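Local coordinates for mucus binding protein (Lactobacillus reuteri, PDB 3I57) that probably attaches the bacterial cell wall to mucus, this type 2 repeat also having an immunoglobulin-binding activity, at residues Y8-T13 with D44-F49; V100-A105 with K109-Q114; G124-D127 with I132-W135; V163-N168 with P175-I180. All coordinates share one frame; numbering follows the deposited sequence.

The four contacts are strung along an elongated, strand-rich repeat, and all of them reach one branched mixed sheet. Interaction 1 belongs to the mucin-binding domain, with its centre about 17 Å from that of interaction 3, although the two do not touch. Interactions 2, 3 and 4 belong to the Muc B2-like domain. Interactions 2 and 4 are neighbours, about 13 Å between centres, joined where strand 93-104 runs parallel to strand 176-183. Along the chain the contacts come in series, but their order in space differs: strand 112-127 runs back from interaction 2 over about 43 Å between centres and places interaction 3 close to interaction 1, between the two domains.

Interaction 1 (Y8-T13 with D44-F49); sequences YIDGET and DGYELF
D10 and Y46 make this contact, the carboxylate of the first meeting the hydroxyl end of the second. D10 OD2 lies 3.2 Å from Y46 OH, a possible hydrogen bond, since the hydroxyl proton has another acceptor within reach. The same oxygen sits in the plane of the tyrosine ring, at its edge, 3.4 Å from Y46 CE1. Carboxylate and ring planes are 83° apart, and the side chains cross at about a right angle. With CG anti to the backbone N (chi1 176°), D10 brings its other oxygen back over the following turn: D10 OD1 accepts from E12 N at 2.7 Å, nearly in line with the C-O bond, and from T13 N at 3.1 Å, well above the carboxylate plane. These bonds, an Asx turn and an Asx motif, hold the carboxylate in place, while H75 NE2 also bonds to OD2. With an alanine here, the amides of E12 and T13 would probably lose their side-chain acceptor, and Y46 OH and H75 their shared carboxylate partner. G45, with positive phi, is the C-prime residue of the Schellman motif that ends helix 35-43, and Y46 N closes it on F41 O. In this beta-grasp fold the Y46 ring stands perpendicular to that of H75 and touches F41 of the helix and L17 of strand 15-24, while strand 67-80, which carries H75, pairs with strands 2-10 and 46-51.

Interaction 2 (V100-A105 with K109-Q114); sequences VHYKYA and KAAEDQ
V100 and Q114 form an antiparallel hydrogen-bonded pair, V100 N to Q114 O at 2.9 Å and Q114 N returning to V100 O, where 100-104 and 112-114 run at 149° to each other, the second strand beginning just after a corner at A111. Toward the connecting turn the pairing is kept by A110 N, which gives a nearly straight bond (168°) to Y102 O. Beside this ladder H101 and D113 lie alongside one another, pointing the same way; H101 CG is anti to the carbonyl carbon (chi1 -58°), which brings ND1 beside D113. H101 ND1 donates to D113 OD1 at 2.7 Å; the oxygen lies in the imidazole plane, whereas the nitrogen stands above the carboxylate plane. Y102 lays its ring along the second strand, with E112 O at its edge 3.2 Å from Y102 CD2, and its CB packs on A111 CB. Further along, A110 CB sits over one face of the Y104 ring, 3.8 Å from its centroid, in a CH-pi contact. One water accepts from Y102 N and donates to A111 O and D113 OD1; a second joins Y104 OH to A110 O. K109 NZ forms a salt bridge with E112 OE1 across the corner, 2.6 Å long. The bond to D113 would probably favour protonation of H101, since a nearby carboxylate would be expected to stabilise positive charge on the imidazole.

Interaction 3 (G124-D127 with I132-W135); sequences GVLD and IVAW
G124-D127 and I132-W135 pair as the two arms of a beta hairpin, strand 112-127 turning back into strand 133-135 at the edge of the large mixed sheet. Three backbone hydrogen bonds hold the arms together. V125 and A134 are the hydrogen-bonded pair, with V125 N donating to A134 O at 2.9 Å and A134 N to V125 O at 2.8 Å; nearer the turn D127 N reaches I132 O at 3.0 Å. G124 with W135 and L126 with V133 are non-hydrogen-bonded pairs, and their CA atoms approach to 4.0 and 4.1 Å. Apolar packing lies on the face shared by L126, V133 and W135. L126 CD1 meets V133 CG2, and V133 CG1, placed anti to the backbone N (chi1 177°), lies over the centre of the W135 ring, filling the angle between that indole and G124. Here glycine suits the fold: a beta carbon at G124 would collide with both V133 CG1 and the six-membered part of the indole. Polar contacts gather at the turn end, where D127 OD1 accepts from V129 N and T130 N and OD2 from H75 ND1, tying the hairpin to strand 67-80. That strand also bonds through its backbone to G124 and L126. At the other end of the pairing, W135 CE3 comes within 3.7 Å of G124 N.

Interaction 4 (V163-N168 with P175-I180); sequences VKRSSN and PTLTVI
V163 and L177 reach toward each other tip to tip, V163 CG1 lying 3.9 Å from L177 CD2, where, in what is probably a second beta-grasp unit, strand 162-168 of a small three-stranded antiparallel sheet packs on strand 176-183 of the large mixed sheet. No hydrogen bond links the two segments, whose touching parts, 163-167 and 175-179, run 169° apart. The other branch of the valine, CG2, slides past V179 from the opposite direction and touches V179 CG2 at 3.7 Å. L177 takes an uncommon rotamer, CG set between its backbone N and carbonyl carbon (chi1 64°), which turns CD2 up to both V163 and R165. The arginine crosses the leucine at a slant, with R165 NE 3.8 Å from L177 CD2, while one face of its guanidinium lies against V163 CG1. A bend at chi2 (-72°) folds the chain back, and the group is fixed by NH1 bonding to K164 O in the guanidinium plane and by a salt bridge from NH2 to E160. A serine in its place would probably leave E160 without its charge partner and expose the V163 and L177 methyl groups that the guanidinium now shields. Beyond it the contact ends on P175, whose CD lies 3.6 Å from S167 OG, itself hydrogen-bonded to Y145 OH.

Interaction 1 (Y8-T13 with D44-F49)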
# COMPACT_ATOMS: atom_id res chain seq x y z
N TYR A 8 10.93 -20.66 -14.10
CA TYR A 8 9.80 -19.94 -13.52
C TYR A 8 10.23 -18.50 -13.18
O TYR A 8 11.19 -18.30 -12.42
CB TYR A 8 9.27 -20.70 -12.29
CG TYR A 8 8.61 -21.98 -12.68
CD1 TYR A 8 9.38 -23.11 -12.92
CD2 TYR A 8 7.24 -22.05 -12.91
CE1 TYR A 8 8.81 -24.29 -13.33
CE2 TYR A 8 6.64 -23.24 -13.32
CZ TYR A 8 7.45 -24.36 -13.54
OH TYR A 8 6.90 -25.55 -13.94
N ILE A 9 9.55 -17.52 -13.76
CA ILE A 9 10.04 -16.13 -13.76
C ILE A 9 9.03 -15.15 -13.17
O ILE A 9 7.86 -15.23 -13.49
CB ILE A 9 10.30 -15.65 -15.20
CG1 ILE A 9 11.33 -16.55 -15.92
CG2 ILE A 9 10.81 -14.20 -15.20
CD1 ILE A 9 12.52 -16.77 -15.10
N ASP A 10 9.50 -14.21 -12.33
CA ASP A 10 8.67 -13.04 -11.95
C ASP A 10 8.91 -11.98 -13.00
O ASP A 10 10.00 -11.38 -13.08
CB ASP A 10 9.04 -12.51 -10.56
CG ASP A 10 8.26 -11.25 -10.18
OD1 ASP A 10 7.73 -10.56 -11.06
OD2 ASP A 10 8.17 -10.96 -8.97
N GLY A 11 7.91 -11.79 -13.85
CA GLY A 11 8.04 -10.87 -14.97
C GLY A 11 7.87 -9.41 -14.59
O GLY A 11 8.03 -8.53 -15.45
N GLU A 12 7.57 -9.14 -13.33
CA GLU A 12 7.50 -7.75 -12.89
C GLU A 12 8.85 -7.29 -12.42
O GLU A 12 9.17 -6.12 -12.57
CB GLU A 12 6.48 -7.54 -11.75
CG GLU A 12 5.06 -7.85 -12.17
CD GLU A 12 4.02 -7.26 -11.23
OE1 GLU A 12 4.35 -6.44 -10.33
OE2 GLU A 12 2.86 -7.63 -11.40
N THR A 13 9.62 -8.20 -11.83
CA THR A 13 10.91 -7.86 -11.26
C THR A 13 12.05 -8.45 -12.09
O THR A 13 13.22 -8.24 -11.76
CB THR A 13 11.05 -8.36 -9.80
OG1 THR A 13 10.85 -9.79 -9.74
CG2 THR A 13 10.03 -7.68 -8.92
N ASP A 44 1.80 -18.49 -3.82
CA ASP A 44 2.62 -17.46 -3.21
C ASP A 44 2.20 -16.07 -3.71
O ASP A 44 2.94 -15.12 -3.55
CB ASP A 44 4.11 -17.66 -3.48
CG ASP A 44 4.66 -18.96 -2.87
OD1 ASP A 44 4.02 -19.48 -1.96
OD2 ASP A 44 5.72 -19.43 -3.29
N GLY A 45 1.05 -15.96 -4.35
CA GLY A 45 0.56 -14.64 -4.76
C GLY A 45 0.69 -14.30 -6.21
O GLY A 45 0.16 -13.28 -6.67
N TYR A 46 1.41 -15.12 -6.96
CA TYR A 46 1.61 -14.83 -8.38
C TYR A 46 0.38 -15.13 -9.19
O TYR A 46 -0.52 -15.83 -8.75
CB TYR A 46 2.81 -15.64 -8.92
CG TYR A 46 4.12 -15.13 -8.41
CD1 TYR A 46 4.72 -14.04 -9.03
CD2 TYR A 46 4.73 -15.68 -7.28
CE1 TYR A 46 5.90 -13.52 -8.57
CE2 TYR A 46 5.94 -15.16 -6.81
CZ TYR A 46 6.52 -14.09 -7.49
OH TYR A 46 7.70 -13.55 -7.08
N GLU A 47 0.37 -14.62 -10.42
CA GLU A 47 -0.67 -14.91 -11.39
C GLU A 47 0.06 -15.25 -12.66
O GLU A 47 0.91 -14.49 -13.09
CB GLU A 47 -1.50 -13.64 -11.61
CG GLU A 47 -2.69 -13.83 -12.46
CD GLU A 47 -3.72 -12.76 -12.18
OE1 GLU A 47 -4.91 -13.05 -12.41
OE2 GLU A 47 -3.32 -11.66 -11.69
N LEU A 48 -0.29 -16.38 -13.27
CA LEU A 48 0.31 -16.74 -14.55
C LEU A 48 0.08 -15.67 -15.62
O LEU A 48 -1.07 -15.24 -15.85
CB LEU A 48 -0.23 -18.09 -15.03
CG LEU A 48 0.33 -18.60 -16.37
CD1 LEU A 48 1.84 -18.91 -16.32
CD2 LEU A 48 -0.43 -19.81 -16.84
N PHE A 49 1.17 -15.25 -16.27
CA PHE A 49 1.09 -14.32 -17.40
C PHE A 49 1.27 -15.04 -18.73
O PHE A 49 0.46 -14.92 -19.66
CB PHE A 49 2.15 -13.21 -17.22
CG PHE A 49 2.24 -12.25 -18.37
CD1 PHE A 49 1.21 -11.36 -18.62
CD2 PHE A 49 3.36 -12.24 -19.20
CE1 PHE A 49 1.30 -10.46 -19.69
CE2 PHE A 49 3.45 -11.34 -20.27
CZ PHE A 49 2.40 -10.44 -20.50

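Interaction 2 (V100-A105 with K109-Q114)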
# COMPACT_ATOMS: atom_id res chain seq x y z
N VAL A 100 -5.93 24.34 19.97
CA VAL A 100 -6.19 25.75 20.25
C VAL A 100 -5.68 26.12 21.63
O VAL A 100 -6.08 25.51 22.64
CB VAL A 100 -7.68 26.06 20.18
CG1 VAL A 100 -7.91 27.58 20.45
CG2 VAL A 100 -8.27 25.61 18.83
N HIS A 101 -4.78 27.08 21.65
CA HIS A 101 -4.25 27.65 22.87
C HIS A 101 -5.09 28.86 23.27
O HIS A 101 -5.70 29.53 22.43
CB HIS A 101 -2.80 28.12 22.66
CG HIS A 101 -1.86 27.05 22.21
ND1 HIS A 101 -1.68 25.87 22.90
CD2 HIS A 101 -0.99 27.01 21.17
CE1 HIS A 101 -0.76 25.14 22.30
NE2 HIS A 101 -0.34 25.80 21.23
N TYR A 102 -5.08 29.16 24.58
CA TYR A 102 -5.85 30.30 25.11
C TYR A 102 -4.92 31.12 25.98
O TYR A 102 -4.39 30.61 26.98
CB TYR A 102 -7.08 29.85 25.92
CG TYR A 102 -8.04 29.00 25.11
CD1 TYR A 102 -8.83 29.57 24.10
CD2 TYR A 102 -8.09 27.63 25.32
CE1 TYR A 102 -9.67 28.77 23.34
CE2 TYR A 102 -8.91 26.83 24.56
CZ TYR A 102 -9.71 27.39 23.59
OH TYR A 102 -10.51 26.54 22.84
N LYS A 103 -4.71 32.37 25.58
CA LYS A 103 -3.68 33.21 26.18
C LYS A 103 -4.15 34.64 26.40
O LYS A 103 -5.06 35.11 25.74
CB LYS A 103 -2.43 33.25 25.29
CG LYS A 103 -1.75 31.87 25.08
CD LYS A 103 -0.55 31.95 24.12
CE LYS A 103 0.17 30.59 23.97
NZ LYS A 103 1.50 30.74 23.26
N TYR A 104 -3.49 35.35 27.32
CA TYR A 104 -3.71 36.77 27.44
C TYR A 104 -2.73 37.44 26.46
O TYR A 104 -1.96 36.74 25.82
CB TYR A 104 -3.52 37.21 28.90
CG TYR A 104 -4.55 36.63 29.85
CD1 TYR A 104 -5.83 37.12 29.88
CD2 TYR A 104 -4.22 35.58 30.73
CE1 TYR A 104 -6.77 36.61 30.73
CE2 TYR A 104 -5.16 35.06 31.59
CZ TYR A 104 -6.43 35.59 31.60
OH TYR A 104 -7.40 35.09 32.43
N ALA A 105 -2.72 38.77 26.34
CA ALA A 105 -1.85 39.44 25.35
C ALA A 105 -0.34 39.22 25.50
O ALA A 105 0.39 39.30 24.52
CB ALA A 105 -2.16 40.91 25.27
N LYS A 109 -0.82 32.14 29.97
CA LYS A 109 -1.89 31.20 29.72
C LYS A 109 -3.22 31.60 30.36
O LYS A 109 -3.27 31.96 31.54
CB LYS A 109 -1.49 29.83 30.26
CG LYS A 109 -2.49 28.76 29.91
CD LYS A 109 -2.02 27.43 30.43
CE LYS A 109 -2.28 26.33 29.43
NZ LYS A 109 -1.75 25.07 30.00
N ALA A 110 -4.29 31.53 29.59
CA ALA A 110 -5.62 31.90 30.08
C ALA A 110 -6.51 30.70 30.42
O ALA A 110 -7.32 30.76 31.33
CB ALA A 110 -6.31 32.80 29.07
N ALA A 111 -6.35 29.60 29.68
CA ALA A 111 -7.16 28.40 29.87
C ALA A 111 -6.40 27.24 29.26
O ALA A 111 -5.44 27.45 28.53
CB ALA A 111 -8.52 28.55 29.19
N GLU A 112 -6.82 26.01 29.56
CA GLU A 112 -6.13 24.85 28.98
C GLU A 112 -6.51 24.68 27.52
O GLU A 112 -7.63 25.01 27.13
CB GLU A 112 -6.46 23.56 29.75
CG GLU A 112 -6.12 23.61 31.27
CD GLU A 112 -4.72 24.15 31.54
OE1 GLU A 112 -3.75 23.63 30.95
OE2 GLU A 112 -4.59 25.12 32.33
N ASP A 113 -5.57 24.19 26.73
CA ASP A 113 -5.77 23.89 25.32
C ASP A 113 -7.03 23.04 25.14
O ASP A 113 -7.36 22.22 26.00
CB ASP A 113 -4.60 23.04 24.81
CG ASP A 113 -3.30 23.80 24.65
OD1 ASP A 113 -3.27 25.04 24.87
OD2 ASP A 113 -2.30 23.13 24.27
N GLN A 114 -7.71 23.23 24.01
CA GLN A 114 -8.70 22.26 23.54
C GLN A 114 -8.20 21.70 22.22
O GLN A 114 -7.49 22.38 21.49
CB GLN A 114 -10.04 22.95 23.30
CG GLN A 114 -10.78 23.23 24.58
CD GLN A 114 -12.14 23.82 24.33
OE1 GLN A 114 -12.40 24.96 24.71
NE2 GLN A 114 -13.02 23.06 23.67
O HOH W 1 -3.95 27.18 26.37
O HOH W 2 -7.06 32.52 33.29

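Interaction 3 (G124-D127 with I132-W135)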
# COMPACT_ATOMS: atom_id res chain seq x y z
N GLY A 124 -6.72 1.07 -1.32
CA GLY A 124 -5.46 0.67 -1.93
C GLY A 124 -5.62 -0.62 -2.71
O GLY A 124 -6.71 -1.18 -2.83
N VAL A 125 -4.49 -1.06 -3.28
CA VAL A 125 -4.44 -2.29 -4.02
C VAL A 125 -3.30 -3.12 -3.42
O VAL A 125 -2.13 -2.68 -3.41
CB VAL A 125 -4.07 -2.02 -5.45
CG1 VAL A 125 -3.80 -3.32 -6.18
CG2 VAL A 125 -5.17 -1.17 -6.14
N LEU A 126 -3.65 -4.31 -2.96
CA LEU A 126 -2.72 -5.19 -2.28
C LEU A 126 -2.04 -6.06 -3.33
O LEU A 126 -2.68 -6.57 -4.24
CB LEU A 126 -3.45 -6.07 -1.28
CG LEU A 126 -2.67 -7.25 -0.75
CD1 LEU A 126 -1.56 -6.78 0.19
CD2 LEU A 126 -3.65 -8.24 -0.08
N ASP A 127 -0.72 -6.15 -3.22
CA ASP A 127 0.08 -7.04 -4.05
C ASP A 127 0.22 -8.32 -3.25
O ASP A 127 0.84 -8.34 -2.20
CB ASP A 127 1.44 -6.37 -4.26
CG ASP A 127 2.42 -7.23 -5.10
OD1 ASP A 127 2.35 -8.46 -5.02
OD2 ASP A 127 3.27 -6.65 -5.80
N ILE A 132 2.31 -6.00 0.33
CA ILE A 132 2.32 -4.54 0.41
C ILE A 132 1.11 -3.94 -0.30
O ILE A 132 0.77 -4.33 -1.43
CB ILE A 132 3.60 -3.95 -0.21
CG1 ILE A 132 4.84 -4.56 0.46
CG2 ILE A 132 3.60 -2.38 -0.17
CD1 ILE A 132 6.19 -4.18 -0.23
N VAL A 133 0.45 -2.99 0.37
CA VAL A 133 -0.64 -2.28 -0.27
C VAL A 133 -0.08 -1.01 -0.91
O VAL A 133 0.59 -0.22 -0.24
CB VAL A 133 -1.69 -1.83 0.77
CG1 VAL A 133 -2.78 -1.01 0.10
CG2 VAL A 133 -2.32 -3.07 1.44
N ALA A 134 -0.37 -0.82 -2.19
CA ALA A 134 -0.18 0.47 -2.85
C ALA A 134 -1.40 1.31 -2.56
O ALA A 134 -2.47 1.08 -3.12
CB ALA A 134 -0.01 0.28 -4.36
N TRP A 135 -1.24 2.31 -1.69
CA TRP A 135 -2.38 3.13 -1.28
C TRP A 135 -2.69 4.19 -2.32
O TRP A 135 -1.79 4.82 -2.85
CB TRP A 135 -2.10 3.80 0.07
CG TRP A 135 -2.00 2.78 1.17
CD1 TRP A 135 -0.87 2.36 1.83
CD2 TRP A 135 -3.09 2.01 1.72
NE1 TRP A 135 -1.19 1.40 2.75
CE2 TRP A 135 -2.54 1.15 2.69
CE3 TRP A 135 -4.47 1.96 1.47
CZ2 TRP A 135 -3.32 0.28 3.45
CZ3 TRP A 135 -5.24 1.10 2.21
CH2 TRP A 135 -4.67 0.25 3.18

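Interaction 4 (V163-N168 with P175-I180)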
# COMPACT_ATOMS: atom_id res chain seq x y z
N VAL A 163 -14.03 28.37 17.44
CA VAL A 163 -13.01 28.08 16.43
C VAL A 163 -13.44 26.90 15.57
O VAL A 163 -13.59 25.80 16.06
CB VAL A 163 -11.67 27.79 17.11
CG1 VAL A 163 -10.63 27.36 16.10
CG2 VAL A 163 -11.22 29.04 17.87
N LYS A 164 -13.68 27.19 14.29
CA LYS A 164 -14.03 26.19 13.29
C LYS A 164 -12.97 26.20 12.21
O LYS A 164 -12.75 27.22 11.53
CB LYS A 164 -15.40 26.53 12.67
CG LYS A 164 -16.55 26.53 13.71
CD LYS A 164 -17.88 26.82 13.01
CE LYS A 164 -19.04 26.92 13.99
NZ LYS A 164 -19.55 28.32 14.14
N ARG A 165 -12.28 25.09 12.06
CA ARG A 165 -11.26 25.00 11.00
C ARG A 165 -11.35 23.63 10.35
O ARG A 165 -12.01 22.74 10.86
CB ARG A 165 -9.85 25.15 11.59
CG ARG A 165 -9.58 26.47 12.33
CD ARG A 165 -9.46 27.65 11.35
NE ARG A 165 -8.95 28.82 12.07
CZ ARG A 165 -9.71 29.62 12.81
NH1 ARG A 165 -11.02 29.42 12.88
NH2 ARG A 165 -9.17 30.64 13.47
N SER A 166 -10.63 23.47 9.24
CA SER A 166 -10.60 22.22 8.49
C SER A 166 -9.16 21.92 8.14
O SER A 166 -8.30 22.82 8.15
CB SER A 166 -11.38 22.37 7.19
OG SER A 166 -12.76 22.44 7.53
N SER A 167 -8.88 20.66 7.81
CA SER A 167 -7.58 20.31 7.25
C SER A 167 -7.75 19.67 5.87
O SER A 167 -8.73 18.95 5.62
CB SER A 167 -6.81 19.33 8.13
OG SER A 167 -6.27 19.94 9.31
N ASN A 168 -6.80 19.91 4.99
CA ASN A 168 -6.75 19.28 3.67
C ASN A 168 -6.06 17.93 3.80
O ASN A 168 -5.30 17.74 4.72
CB ASN A 168 -6.00 20.17 2.70
CG ASN A 168 -6.71 21.47 2.44
OD1 ASN A 168 -7.94 21.51 2.46
ND2 ASN A 168 -5.95 22.56 2.20
N PRO A 175 -4.02 22.06 12.46
CA PRO A 175 -3.57 23.43 12.75
C PRO A 175 -3.36 23.64 14.23
O PRO A 175 -4.03 23.01 15.04
CB PRO A 175 -4.76 24.29 12.32
CG PRO A 175 -5.96 23.40 12.57
CD PRO A 175 -5.47 22.00 12.18
N THR A 176 -2.48 24.57 14.59
CA THR A 176 -2.32 24.95 15.99
C THR A 176 -2.44 26.46 16.02
O THR A 176 -1.74 27.14 15.24
CB THR A 176 -0.96 24.52 16.54
OG1 THR A 176 -0.90 23.08 16.60
CG2 THR A 176 -0.78 25.07 17.95
N LEU A 177 -3.32 27.00 16.85
CA LEU A 177 -3.61 28.43 16.78
C LEU A 177 -3.90 28.94 18.16
O LEU A 177 -4.11 28.15 19.05
CB LEU A 177 -4.79 28.70 15.83
CG LEU A 177 -6.15 28.13 16.22
CD1 LEU A 177 -7.03 29.17 16.90
CD2 LEU A 177 -6.88 27.57 14.99
N THR A 178 -3.87 30.25 18.33
CA THR A 178 -4.07 30.85 19.64
C THR A 178 -5.21 31.84 19.61
O THR A 178 -5.26 32.71 18.76
CB THR A 178 -2.80 31.61 20.09
OG1 THR A 178 -1.69 30.71 20.13
CG2 THR A 178 -3.02 32.18 21.51
N VAL A 179 -6.13 31.67 20.55
CA VAL A 179 -7.19 32.61 20.87
C VAL A 179 -6.62 33.52 21.99
O VAL A 179 -6.01 33.01 22.93
CB VAL A 179 -8.43 31.82 21.31
CG1 VAL A 179 -9.48 32.71 22.00
CG2 VAL A 179 -9.09 31.12 20.08
N ILE A 180 -6.80 34.83 21.86
CA ILE A 180 -6.23 35.83 22.80
C ILE A 180 -7.39 36.49 23.55
O ILE A 180 -8.40 36.83 22.93
CB ILE A 180 -5.48 36.95 22.03
CG1 ILE A 180 -4.21 36.41 21.40
CG2 ILE A 180 -5.13 38.12 22.97
CD1 ILE A 180 -3.49 37.39 20.54